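Local coordinates for protein TRAP dicarboxylate transporter-DctP subunit (Desulfovibrio salexigens, PDB 4N6D) that probably binds a small organic acid in the periplasm and hands it to a TRAP-type membrane transporter, at residues A[157-161]-A[290-296]. Residues are numbered along the deposited sequence; the frame is centred on the assembly and turned at random.
Sequences PVRNL and IKMSDAD
Ile290 meets three residues of the other segment, and its two branches divide the work. CG1 sits beside its backbone N (chi1 -61°) and carries CD1 over one face of the Arg159 guanidinium, 3.6 Å from Arg159 NH2. The same methyl touches Pro157 CB at 3.9 Å. The other branch, CG2, packs against the carbonyl oxygen of Val158. The Arg159 and Ile290 side chains cross at about a right angle. Arg159 is extended from CG to NE, and its NH2 forms a salt bridge with Glu288.

Lys291 takes part through its backbone. Water 1 donates to both Lys291 O and Arg159 O and so bridges the two segments. Met292 lies along the backbone of residues 159 and 160. Its CG is 3.8 Å from Arg159 O. Its SD comes to 4.0 Å from Asn160 C. The Met292 side chain also touches Thr226 and Ile300.

Here the chain leaves edge strand 288-290 of a four-stranded mixed sheet and enters helix 294-317. Segment 157-161 follows strand 151-154 of that sheet. The loop 157-161 packs against the end of strand 288-290, the turn after it and the first turn of the helix, at one end of a type 2 periplasmic binding protein fold.

Ser293 is the N-cap of the helix: its OG accepts from Asp296 N at 3.0 Å. Ser293 N donates to water 2, which in turn donates to Arg159 O and to Asp296 OD2. Asp296 OD2 also accepts from Leu161 N at 3.1 Å. That bond is bent (141°), and the N-H comes from above the carboxylate plane, 59° out of it. The Leu161 and Asp296 side chains run past each other in opposite directions, with Leu161 CG 3.8 Å from Asp296 CG.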
ATOM      1  N   PRO A 157     -24.227  -4.442  -8.779  1.00 15.34           N
ATOM      2  CA  PRO A 157     -23.584  -3.120  -8.881  1.00 14.29           C
ATOM      3  C   PRO A 157     -23.826  -2.215  -7.672  1.00 17.42           C
ATOM      4  O   PRO A 157     -24.954  -2.125  -7.186  1.00 16.16           O
ATOM      5  CB  PRO A 157     -24.254  -2.480 -10.105  1.00 17.48           C
ATOM      6  CG  PRO A 157     -24.982  -3.568 -10.799  1.00 18.44           C
ATOM      7  CD  PRO A 157     -25.202  -4.681  -9.853  1.00 18.18           C
ATOM      8  N   VAL A 158     -22.767  -1.579  -7.193  1.00 14.99           N
ATOM      9  CA  VAL A 158     -22.883  -0.494  -6.221  1.00 11.35           C
ATOM     10  C   VAL A 158     -22.710   0.806  -7.002  1.00 10.87           C
ATOM     11  O   VAL A 158     -21.590   1.183  -7.347  1.00 14.95           O
ATOM     12  CB  VAL A 158     -21.851  -0.623  -5.092  1.00 12.47           C
ATOM     13  CG1 VAL A 158     -21.880   0.589  -4.209  1.00 14.15           C
ATOM     14  CG2 VAL A 158     -22.136  -1.880  -4.282  1.00 15.07           C
ATOM     15  N   ARG A 159     -23.818   1.473  -7.299  1.00 13.78           N
ATOM     16  CA  ARG A 159     -23.768   2.701  -8.090  1.00 13.51           C
ATOM     17  C   ARG A 159     -23.926   3.945  -7.237  1.00 16.57           C
ATOM     18  O   ARG A 159     -23.606   5.054  -7.677  1.00 15.16           O
ATOM     19  CB  ARG A 159     -24.841   2.661  -9.167  1.00 13.34           C
ATOM     20  CG  ARG A 159     -24.750   1.419 -10.029  1.00 16.13           C
ATOM     21  CD  ARG A 159     -25.627   1.525 -11.242  1.00 17.47           C
ATOM     22  NE  ARG A 159     -25.548   0.286 -12.016  1.00 18.69           N
ATOM     23  CZ  ARG A 159     -24.579   0.001 -12.882  1.00 15.14           C
ATOM     24  NH1 ARG A 159     -24.608  -1.152 -13.527  1.00 15.09           N
ATOM     25  NH2 ARG A 159     -23.608   0.859 -13.119  1.00 13.82           N
ATOM     26  N   ASN A 160     -24.392   3.764  -6.007  1.00 16.72           N
ATOM     27  CA  ASN A 160     -24.548   4.883  -5.085  1.00 13.90           C
ATOM     28  C   ASN A 160     -24.495   4.408  -3.644  1.00 19.95           C
ATOM     29  O   ASN A 160     -24.360   3.209  -3.363  1.00 15.37           O
ATOM     30  CB  ASN A 160     -25.871   5.597  -5.352  1.00 16.67           C
ATOM     31  CG  ASN A 160     -27.059   4.661  -5.263  1.00 25.98           C
ATOM     32  OD1 ASN A 160     -27.154   3.856  -4.335  1.00 15.58           O
ATOM     33  ND2 ASN A 160     -27.957   4.742  -6.240  1.00 26.75           N
ATOM     34  N   LEU A 161     -24.589   5.348  -2.717  1.00 16.70           N
ATOM     35  CA  LEU A 161     -24.456   4.988  -1.317  1.00 15.81           C
ATOM     36  C   LEU A 161     -25.608   4.160  -0.794  1.00 17.66           C
ATOM     37  O   LEU A 161     -25.436   3.384   0.144  1.00 15.63           O
ATOM     38  CB  LEU A 161     -24.312   6.245  -0.470  1.00 24.12           C
ATOM     39  CG  LEU A 161     -22.925   6.848  -0.517  1.00 20.49           C
ATOM     40  CD1 LEU A 161     -22.948   8.127   0.302  1.00 17.93           C
ATOM     41  CD2 LEU A 161     -21.864   5.890   0.014  1.00 23.97           C
ATOM     42  N   ILE A 290     -17.366   1.243 -12.333  1.00 10.94           N
ATOM     43  CA  ILE A 290     -18.355   2.206 -11.875  1.00 10.66           C
ATOM     44  C   ILE A 290     -17.712   3.306 -11.027  1.00 10.65           C
ATOM     45  O   ILE A 290     -16.803   3.036 -10.252  1.00 13.22           O
ATOM     46  CB  ILE A 290     -19.411   1.499 -11.018  1.00 11.54           C
ATOM     47  CG1 ILE A 290     -20.121   0.432 -11.848  1.00 11.94           C
ATOM     48  CG2 ILE A 290     -20.412   2.526 -10.478  1.00 16.01           C
ATOM     49  CD1 ILE A 290     -21.010  -0.488 -11.033  1.00 14.22           C
ATOM     50  N   LYS A 291     -18.173   4.544 -11.209  1.00 12.69           N
ATOM     51  CA  LYS A 291     -17.834   5.641 -10.307  1.00 15.24           C
ATOM     52  C   LYS A 291     -19.098   6.166  -9.669  1.00 14.56           C
ATOM     53  O   LYS A 291     -20.120   6.315 -10.331  1.00 16.18           O
ATOM     54  CB  LYS A 291     -17.150   6.786 -11.060  1.00 20.07           C
ATOM     55  CG  LYS A 291     -15.760   6.463 -11.581  1.00 29.98           C
ATOM     56  CD  LYS A 291     -15.172   7.667 -12.337  1.00 37.05           C
ATOM     57  CE  LYS A 291     -13.756   7.421 -12.865  1.00 44.67           C
ATOM     58  NZ  LYS A 291     -13.684   6.317 -13.852  1.00 50.42           N
ATOM     59  N   MET A 292     -19.036   6.444  -8.375  1.00 15.14           N
ATOM     60  CA  MET A 292     -20.166   7.088  -7.709  1.00 16.32           C
ATOM     61  C   MET A 292     -20.190   8.584  -8.014  1.00 15.30           C
ATOM     62  O   MET A 292     -19.199   9.158  -8.469  1.00 15.66           O
ATOM     63  CB  MET A 292     -20.101   6.845  -6.203  1.00 19.97           C
ATOM     64  CG  MET A 292     -20.270   5.358  -5.822  1.00 20.49           C
ATOM     65  SD  MET A 292     -20.631   5.223  -4.061  1.00 31.68           S
ATOM     66  CE  MET A 292     -19.232   4.274  -3.539  1.00 33.76           C
ATOM     67  N   SER A 293     -21.328   9.223  -7.759  1.00 14.84           N
ATOM     68  CA  SER A 293     -21.469  10.653  -8.017  1.00 16.00           C
ATOM     69  C   SER A 293     -20.551  11.477  -7.140  1.00 14.66           C
ATOM     70  O   SER A 293     -20.106  11.028  -6.091  1.00 15.64           O
ATOM     71  CB  SER A 293     -22.898  11.094  -7.742  1.00 19.13           C
ATOM     72  OG  SER A 293     -23.166  10.990  -6.357  1.00 16.87           O
ATOM     73  N   ASP A 294     -20.296  12.711  -7.553  1.00 16.31           N
ATOM     74  CA  ASP A 294     -19.482  13.602  -6.762  1.00 14.34           C
ATOM     75  C   ASP A 294     -20.120  13.806  -5.394  1.00 15.07           C
ATOM     76  O   ASP A 294     -19.428  13.894  -4.385  1.00 16.25           O
ATOM     77  CB  ASP A 294     -19.337  14.957  -7.465  1.00 17.81           C
ATOM     78  CG  ASP A 294     -18.481  14.882  -8.726  1.00 28.07           C
ATOM     79  OD1 ASP A 294     -17.760  13.880  -8.916  1.00 25.50           O
ATOM     80  OD2 ASP A 294     -18.517  15.847  -9.523  1.00 32.14           O
ATOM     81  N   ALA A 295     -21.444  13.910  -5.358  1.00 17.69           N
ATOM     82  CA  ALA A 295     -22.115  14.125  -4.088  1.00 16.67           C
ATOM     83  C   ALA A 295     -21.902  12.936  -3.155  1.00 16.02           C
ATOM     84  O   ALA A 295     -21.669  13.120  -1.960  1.00 15.88           O
ATOM     85  CB  ALA A 295     -23.580  14.391  -4.297  1.00 20.94           C
ATOM     86  N   ASP A 296     -21.961  11.723  -3.689  1.00 14.54           N
ATOM     87  CA  ASP A 296     -21.735  10.535  -2.876  1.00 12.18           C
ATOM     88  C   ASP A 296     -20.283  10.495  -2.389  1.00 11.77           C
ATOM     89  O   ASP A 296     -20.009  10.118  -1.236  1.00 11.51           O
ATOM     90  CB  ASP A 296     -22.066   9.263  -3.668  1.00 12.02           C
ATOM     91  CG  ASP A 296     -23.553   8.927  -3.682  1.00 16.28           C
ATOM     92  OD1 ASP A 296     -24.350   9.654  -3.054  1.00 19.13           O
ATOM     93  OD2 ASP A 296     -23.931   7.911  -4.311  1.00 17.33           O
TER
HETATM   94  O   HOH W   1     -22.781   5.466 -10.286  1.00 15.08           O
HETATM   95  O   HOH W   2     -23.586   7.665  -6.906  1.00 15.39           O